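Local coordinates for protein 4-hydroxybutyrate coenzyme A transferase (Shewanella oneidensis, PDB 2OAS) that binds coenzyme A and probably transfers it between carboxylic acids such as acetate and 4-hydroxybutyrate, at residues A[15-20]-A[144-148]; A[28-34]-A[114-118]. The contacts are given in a common frame with arbitrary orientation. Residues are numbered along the deposited sequence.

Contact 1. Residues A[15-20]-A[144-148]; sequences LIRSGE and GKIIA
Lys145, Ile147 and Leu15 carry this contact, in which the loop between helix 9-13 and strand 21-24 meets the first part of strand 145-150. Residues 15-20 form no regular helix or strand but close with a type II beta turn from Arg17 to Glu20, Gly19 supplying the positive phi (75°). CA atoms of Leu15 and Ile147 are 8.5 Å apart, so the strand's side chains span most of the gap; strand 113-118 lies between strands 21-24 and 145-150, its Thr113 touched by both Glu20 and Lys145. Lys145 and Ile147, alternate residues of the extended strand, both direct CA-to-CB toward the loop. Lys145 (p, t, t, m) lays CE 3.7 Å from Leu15 O and 4.0 Å from Leu15 CB, and Lys145 NZ forms a salt bridge with Glu20 OE1 at 2.9 Å. Glu20 OE1 also accepts a weak hydrogen bond from Arg17 N at 3.1 Å, across the turn. Beside this charged pair, CD1 of Ile147 (m, t) packs 3.7 Å from Ile16 CG1 and 4.3 Å from Leu15 CB; Leu38 on Ile16 and Leu34 on Ile147 extend the apolar patch to helix 32-41. Loop and strand thus meet at the N-terminal end of the strands of a parallel, Rossmann-like alpha/beta sheet.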
ATOM      1  N   LEU A  15      -9.580  21.410 -33.516  1.00 38.31           N
ATOM      2  CA  LEU A  15      -8.306  20.745 -33.780  1.00 36.52           C
ATOM      3  C   LEU A  15      -8.369  19.274 -33.386  1.00 35.45           C
ATOM      4  O   LEU A  15      -7.691  18.444 -33.974  1.00 34.67           O
ATOM      5  CB  LEU A  15      -7.169  21.446 -33.034  1.00 35.80           C
ATOM      6  CG  LEU A  15      -6.708  22.814 -33.554  1.00 36.83           C
ATOM      7  CD1 LEU A  15      -7.863  23.795 -33.575  1.00 37.34           C
ATOM      8  CD2 LEU A  15      -5.579  23.343 -32.662  1.00 36.51           C
ATOM      9  N   ILE A  16      -9.181  18.943 -32.389  1.00 36.15           N
ATOM     10  CA  ILE A  16      -9.287  17.549 -31.970  1.00 34.95           C
ATOM     11  C   ILE A  16      -9.785  16.736 -33.153  1.00 35.57           C
ATOM     12  O   ILE A  16     -10.763  17.116 -33.806  1.00 35.16           O
ATOM     13  CB  ILE A  16     -10.252  17.374 -30.783  1.00 33.38           C
ATOM     14  CG1 ILE A  16      -9.730  18.167 -29.573  1.00 33.85           C
ATOM     15  CG2 ILE A  16     -10.396  15.891 -30.450  1.00 31.16           C
ATOM     16  CD1 ILE A  16     -10.568  18.054 -28.314  1.00 33.12           C
ATOM     17  N   ARG A  17      -9.087  15.640 -33.440  1.00 37.94           N
ATOM     18  CA  ARG A  17      -9.432  14.737 -34.550  1.00 40.29           C
ATOM     19  C   ARG A  17      -9.877  13.382 -34.011  1.00 39.61           C
ATOM     20  O   ARG A  17      -9.674  13.086 -32.838  1.00 38.82           O
ATOM     21  CB  ARG A  17      -8.227  14.569 -35.481  1.00 43.38           C
ATOM     22  CG  ARG A  17      -7.928  15.806 -36.321  1.00 48.16           C
ATOM     23  CD  ARG A  17      -8.929  15.925 -37.457  1.00 53.74           C
ATOM     24  NE  ARG A  17      -9.379  17.292 -37.725  1.00 61.67           N
ATOM     25  CZ  ARG A  17     -10.205  17.624 -38.718  1.00 65.49           C
ATOM     26  NH1 ARG A  17     -10.584  18.910 -38.896  1.00 66.72           N
ATOM     27  NH2 ARG A  17     -10.645  16.665 -39.527  1.00 66.79           N
ATOM     28  N   SER A  18     -10.482  12.558 -34.864  1.00 39.15           N
ATOM     29  CA  SER A  18     -10.964  11.242 -34.433  1.00 38.96           C
ATOM     30  C   SER A  18      -9.905  10.255 -33.950  1.00 39.06           C
ATOM     31  O   SER A  18      -8.758  10.301 -34.367  1.00 39.51           O
ATOM     32  CB  SER A  18     -11.773  10.587 -35.550  1.00 39.22           C
ATOM     33  OG  SER A  18     -12.969  11.302 -35.803  1.00 41.23           O
ATOM     34  N   GLY A  19     -10.312   9.356 -33.060  1.00 39.25           N
ATOM     35  CA  GLY A  19      -9.397   8.361 -32.537  1.00 38.96           C
ATOM     36  C   GLY A  19      -8.386   8.857 -31.517  1.00 37.91           C
ATOM     37  O   GLY A  19      -7.602   8.063 -30.981  1.00 37.94           O
ATOM     38  N   GLU A  20      -8.406  10.152 -31.230  1.00 37.29           N
ATOM     39  CA  GLU A  20      -7.458  10.715 -30.276  1.00 37.55           C
ATOM     40  C   GLU A  20      -7.749  10.371 -28.816  1.00 36.97           C
ATOM     41  O   GLU A  20      -8.890  10.105 -28.430  1.00 36.04           O
ATOM     42  CB  GLU A  20      -7.381  12.243 -30.423  1.00 36.79           C
ATOM     43  CG  GLU A  20      -6.813  12.717 -31.760  1.00 37.86           C
ATOM     44  CD  GLU A  20      -6.600  14.230 -31.817  1.00 37.52           C
ATOM     45  OE1 GLU A  20      -6.203  14.746 -32.893  1.00 41.09           O
ATOM     46  OE2 GLU A  20      -6.825  14.902 -30.794  1.00 36.01           O
ATOM     47  N   GLY A 144       0.481  15.574 -27.133  1.00 36.35           N
ATOM     48  CA  GLY A 144       0.862  15.921 -28.491  1.00 36.06           C
ATOM     49  C   GLY A 144       0.603  17.400 -28.761  1.00 36.81           C
ATOM     50  O   GLY A 144       1.435  18.088 -29.352  1.00 37.13           O
ATOM     51  N   LYS A 145      -0.562  17.889 -28.335  1.00 35.86           N
ATOM     52  CA  LYS A 145      -0.925  19.292 -28.496  1.00 34.95           C
ATOM     53  C   LYS A 145      -1.767  19.731 -27.298  1.00 33.80           C
ATOM     54  O   LYS A 145      -2.371  18.895 -26.633  1.00 34.77           O
ATOM     55  CB  LYS A 145      -1.708  19.514 -29.787  1.00 36.30           C
ATOM     56  CG  LYS A 145      -3.042  18.785 -29.874  1.00 35.13           C
ATOM     57  CD  LYS A 145      -3.779  19.221 -31.138  1.00 37.57           C
ATOM     58  CE  LYS A 145      -5.092  18.488 -31.321  1.00 37.32           C
ATOM     59  NZ  LYS A 145      -4.890  17.050 -31.624  1.00 39.29           N
ATOM     60  N   ILE A 146      -1.800  21.030 -27.012  1.00 32.18           N
ATOM     61  CA  ILE A 146      -2.589  21.516 -25.884  1.00 31.38           C
ATOM     62  C   ILE A 146      -3.625  22.560 -26.302  1.00 29.94           C
ATOM     63  O   ILE A 146      -3.327  23.461 -27.075  1.00 28.40           O
ATOM     64  CB  ILE A 146      -1.683  22.123 -24.786  1.00 31.70           C
ATOM     65  CG1 ILE A 146      -0.767  21.041 -24.210  1.00 29.42           C
ATOM     66  CG2 ILE A 146      -2.526  22.711 -23.672  1.00 31.00           C
ATOM     67  CD1 ILE A 146       0.343  21.589 -23.346  1.00 27.94           C
ATOM     68  N   ILE A 147      -4.849  22.407 -25.803  1.00 28.86           N
ATOM     69  CA  ILE A 147      -5.937  23.336 -26.091  1.00 28.06           C
ATOM     70  C   ILE A 147      -6.312  23.961 -24.744  1.00 29.14           C
ATOM     71  O   ILE A 147      -6.862  23.301 -23.873  1.00 30.42           O
ATOM     72  CB  ILE A 147      -7.126  22.599 -26.714  1.00 28.88           C
ATOM     73  CG1 ILE A 147      -6.724  22.109 -28.111  1.00 29.41           C
ATOM     74  CG2 ILE A 147      -8.353  23.517 -26.794  1.00 27.66           C
ATOM     75  CD1 ILE A 147      -7.770  21.238 -28.774  1.00 31.51           C
ATOM     76  N   ALA A 148      -5.989  25.234 -24.586  1.00 28.40           N
ATOM     77  CA  ALA A 148      -6.217  25.945 -23.348  1.00 30.02           C
ATOM     78  C   ALA A 148      -7.348  26.950 -23.370  1.00 29.45           C
ATOM     79  O   ALA A 148      -7.597  27.631 -24.362  1.00 29.75           O
ATOM     80  CB  ALA A 148      -4.927  26.667 -22.921  1.00 29.08           C
TER

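Contact 2. Residues A[28-34]-A[114-118]; sequences GATPKVL and AIIQV
A helix start packed on a parallel beta-sheet defines this buried contact: residues 28-34 run from a loop into helix 32-41 and lie over strand 113-118. The nearest CA atoms are those of Pro31 and Gln117, 5.4 Å apart. Pro31 is the N-cap residue and the centre of an inverse gamma turn (phi/psi -72/68), with Lys32 N hydrogen-bonded to Thr30 O at 2.7 Å. The Pro31 ring rests against the strand, with CG 3.6 Å from Ile115 O and CB 3.8 Å from Ile115 CG2. Three residues later, Leu34 (chi1 -108°, between wells) brings CD2 to 3.5 Å from Ile115 CG2. Gln117, extended (t, t), donates a 2.9 Å hydrogen bond from NE2 to Ala29 O; Asn151 ND2 holds its OE1. Ile115 and Gln117 point CA-to-CB toward residues 28-34, Ile115 under the helix start and Gln117 under the preceding loop. The CA-to-CB bond of Ile116 points away, and its side chain packs on Thr136 and Cys140 of helix 136-142. Helices on both faces typify the three-layer Rossmann-like alpha/beta fold.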
ATOM      1  N   GLY A  28     -11.862  21.335  -9.799  1.00 39.49           N
ATOM      2  CA  GLY A  28     -12.400  22.666 -10.004  1.00 38.30           C
ATOM      3  C   GLY A  28     -11.931  23.327 -11.283  1.00 36.51           C
ATOM      4  O   GLY A  28     -12.482  24.348 -11.688  1.00 35.92           O
ATOM      5  N   ALA A  29     -10.929  22.750 -11.932  1.00 35.97           N
ATOM      6  CA  ALA A  29     -10.393  23.329 -13.168  1.00 36.13           C
ATOM      7  C   ALA A  29     -10.981  22.748 -14.443  1.00 35.39           C
ATOM      8  O   ALA A  29     -10.642  23.204 -15.535  1.00 35.75           O
ATOM      9  CB  ALA A  29      -8.866  23.181 -13.194  1.00 36.44           C
ATOM     10  N   THR A  30     -11.860  21.755 -14.306  1.00 34.24           N
ATOM     11  CA  THR A  30     -12.501  21.129 -15.459  1.00 32.69           C
ATOM     12  C   THR A  30     -12.904  22.220 -16.449  1.00 33.09           C
ATOM     13  O   THR A  30     -13.656  23.117 -16.127  1.00 32.36           O
ATOM     14  CB  THR A  30     -13.739  20.306 -15.018  1.00 32.86           C
ATOM     15  OG1 THR A  30     -13.313  19.265 -14.141  1.00 33.41           O
ATOM     16  CG2 THR A  30     -14.448  19.690 -16.213  1.00 30.62           C
ATOM     17  N   PRO A  31     -12.367  22.155 -17.670  1.00 34.65           N
ATOM     18  CA  PRO A  31     -12.649  23.135 -18.719  1.00 34.42           C
ATOM     19  C   PRO A  31     -14.044  23.006 -19.295  1.00 34.44           C
ATOM     20  O   PRO A  31     -14.209  22.649 -20.462  1.00 34.50           O
ATOM     21  CB  PRO A  31     -11.572  22.844 -19.769  1.00 35.43           C
ATOM     22  CG  PRO A  31     -10.494  22.125 -19.010  1.00 34.94           C
ATOM     23  CD  PRO A  31     -11.298  21.229 -18.103  1.00 35.06           C
ATOM     24  N   LYS A  32     -15.041  23.313 -18.477  1.00 34.68           N
ATOM     25  CA  LYS A  32     -16.438  23.236 -18.892  1.00 35.04           C
ATOM     26  C   LYS A  32     -16.713  23.965 -20.214  1.00 33.14           C
ATOM     27  O   LYS A  32     -17.394  23.436 -21.094  1.00 32.86           O
ATOM     28  CB  LYS A  32     -17.331  23.818 -17.792  1.00 36.94           C
ATOM     29  CG  LYS A  32     -18.821  23.593 -18.029  1.00 38.99           C
ATOM     30  CD  LYS A  32     -19.676  24.253 -16.956  1.00 40.51           C
ATOM     31  CE  LYS A  32     -21.145  24.019 -17.242  1.00 42.04           C
ATOM     32  NZ  LYS A  32     -21.476  24.453 -18.627  1.00 43.55           N
ATOM     33  N   VAL A  33     -16.186  25.177 -20.344  1.00 31.29           N
ATOM     34  CA  VAL A  33     -16.388  25.970 -21.547  1.00 30.46           C
ATOM     35  C   VAL A  33     -15.943  25.217 -22.788  1.00 30.77           C
ATOM     36  O   VAL A  33     -16.607  25.252 -23.822  1.00 34.67           O
ATOM     37  CB  VAL A  33     -15.598  27.293 -21.490  1.00 29.32           C
ATOM     38  CG1 VAL A  33     -15.831  28.093 -22.755  1.00 28.82           C
ATOM     39  CG2 VAL A  33     -16.014  28.098 -20.289  1.00 29.11           C
ATOM     40  N   LEU A  34     -14.812  24.537 -22.684  1.00 29.47           N
ATOM     41  CA  LEU A  34     -14.270  23.779 -23.802  1.00 28.24           C
ATOM     42  C   LEU A  34     -14.943  22.429 -23.926  1.00 28.22           C
ATOM     43  O   LEU A  34     -15.221  21.980 -25.027  1.00 30.61           O
ATOM     44  CB  LEU A  34     -12.763  23.591 -23.619  1.00 25.27           C
ATOM     45  CG  LEU A  34     -11.807  24.380 -24.525  1.00 24.99           C
ATOM     46  CD1 LEU A  34     -12.334  25.775 -24.793  1.00 22.19           C
ATOM     47  CD2 LEU A  34     -10.407  24.435 -23.868  1.00 25.13           C
ATOM     48  N   ALA A 114      -4.356  17.695 -24.538  1.00 32.66           N
ATOM     49  CA  ALA A 114      -4.809  17.999 -23.185  1.00 32.46           C
ATOM     50  C   ALA A 114      -5.671  19.252 -23.173  1.00 32.29           C
ATOM     51  O   ALA A 114      -5.253  20.304 -23.663  1.00 33.24           O
ATOM     52  CB  ALA A 114      -3.620  18.198 -22.269  1.00 32.30           C
ATOM     53  N   ILE A 115      -6.871  19.140 -22.617  1.00 29.98           N
ATOM     54  CA  ILE A 115      -7.762  20.279 -22.525  1.00 28.95           C
ATOM     55  C   ILE A 115      -7.539  20.883 -21.149  1.00 28.09           C
ATOM     56  O   ILE A 115      -7.684  20.200 -20.129  1.00 26.46           O
ATOM     57  CB  ILE A 115      -9.248  19.869 -22.609  1.00 30.81           C
ATOM     58  CG1 ILE A 115      -9.467  18.858 -23.741  1.00 32.98           C
ATOM     59  CG2 ILE A 115     -10.096  21.116 -22.801  1.00 29.97           C
ATOM     60  CD1 ILE A 115      -9.046  19.350 -25.104  1.00 36.07           C
ATOM     61  N   ILE A 116      -7.198  22.164 -21.102  1.00 26.86           N
ATOM     62  CA  ILE A 116      -6.950  22.770 -19.809  1.00 26.18           C
ATOM     63  C   ILE A 116      -7.518  24.170 -19.659  1.00 25.52           C
ATOM     64  O   ILE A 116      -7.861  24.818 -20.635  1.00 26.07           O
ATOM     65  CB  ILE A 116      -5.437  22.808 -19.520  1.00 25.44           C
ATOM     66  CG1 ILE A 116      -4.729  23.702 -20.531  1.00 24.99           C
ATOM     67  CG2 ILE A 116      -4.859  21.424 -19.644  1.00 22.92           C
ATOM     68  CD1 ILE A 116      -3.242  23.804 -20.292  1.00 26.74           C
ATOM     69  N   GLN A 117      -7.623  24.619 -18.416  1.00 26.51           N
ATOM     70  CA  GLN A 117      -8.128  25.947 -18.104  1.00 26.62           C
ATOM     71  C   GLN A 117      -7.041  26.696 -17.332  1.00 28.66           C
ATOM     72  O   GLN A 117      -6.636  26.252 -16.250  1.00 28.69           O
ATOM     73  CB  GLN A 117      -9.367  25.850 -17.233  1.00 26.28           C
ATOM     74  CG  GLN A 117     -10.036  27.190 -17.030  1.00 28.02           C
ATOM     75  CD  GLN A 117     -11.311  27.096 -16.250  1.00 28.18           C
ATOM     76  OE1 GLN A 117     -12.043  28.068 -16.122  1.00 29.86           O
ATOM     77  NE2 GLN A 117     -11.593  25.911 -15.721  1.00 30.02           N
ATOM     78  N   VAL A 118      -6.574  27.824 -17.865  1.00 28.64           N
ATOM     79  CA  VAL A 118      -5.523  28.600 -17.193  1.00 27.86           C
ATOM     80  C   VAL A 118      -5.830  30.072 -16.989  1.00 27.94           C
ATOM     81  O   VAL A 118      -6.767  30.628 -17.569  1.00 26.88           O
ATOM     82  CB  VAL A 118      -4.182  28.549 -17.953  1.00 26.97           C
ATOM     83  CG1 VAL A 118      -3.689  27.115 -18.106  1.00 27.67           C
ATOM     84  CG2 VAL A 118      -4.343  29.210 -19.314  1.00 26.82           C
TER

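From the N terminus the chain passes helix 9-13, the loop 15-20, strand 21-24 and then residues 28-34, which lead into helix 32-41. It returns to residues 114-118 to close contact 2 and, after helix 136-142, to 144-148 to close contact 1, so contact 2 is nested inside the loop closed by contact 1. Their centres lie about 14 Å apart. Strands 113-118 and 145-150 are parallel neighbours, and probable hydrogen bonds from Ile147 N to Ala114 O and from Ile116 N to Ile147 O, both 3.0 Å, join the contacts directly. Together they tie the chain's early loops and helix 32-41 to the middle of the eight-stranded sheet.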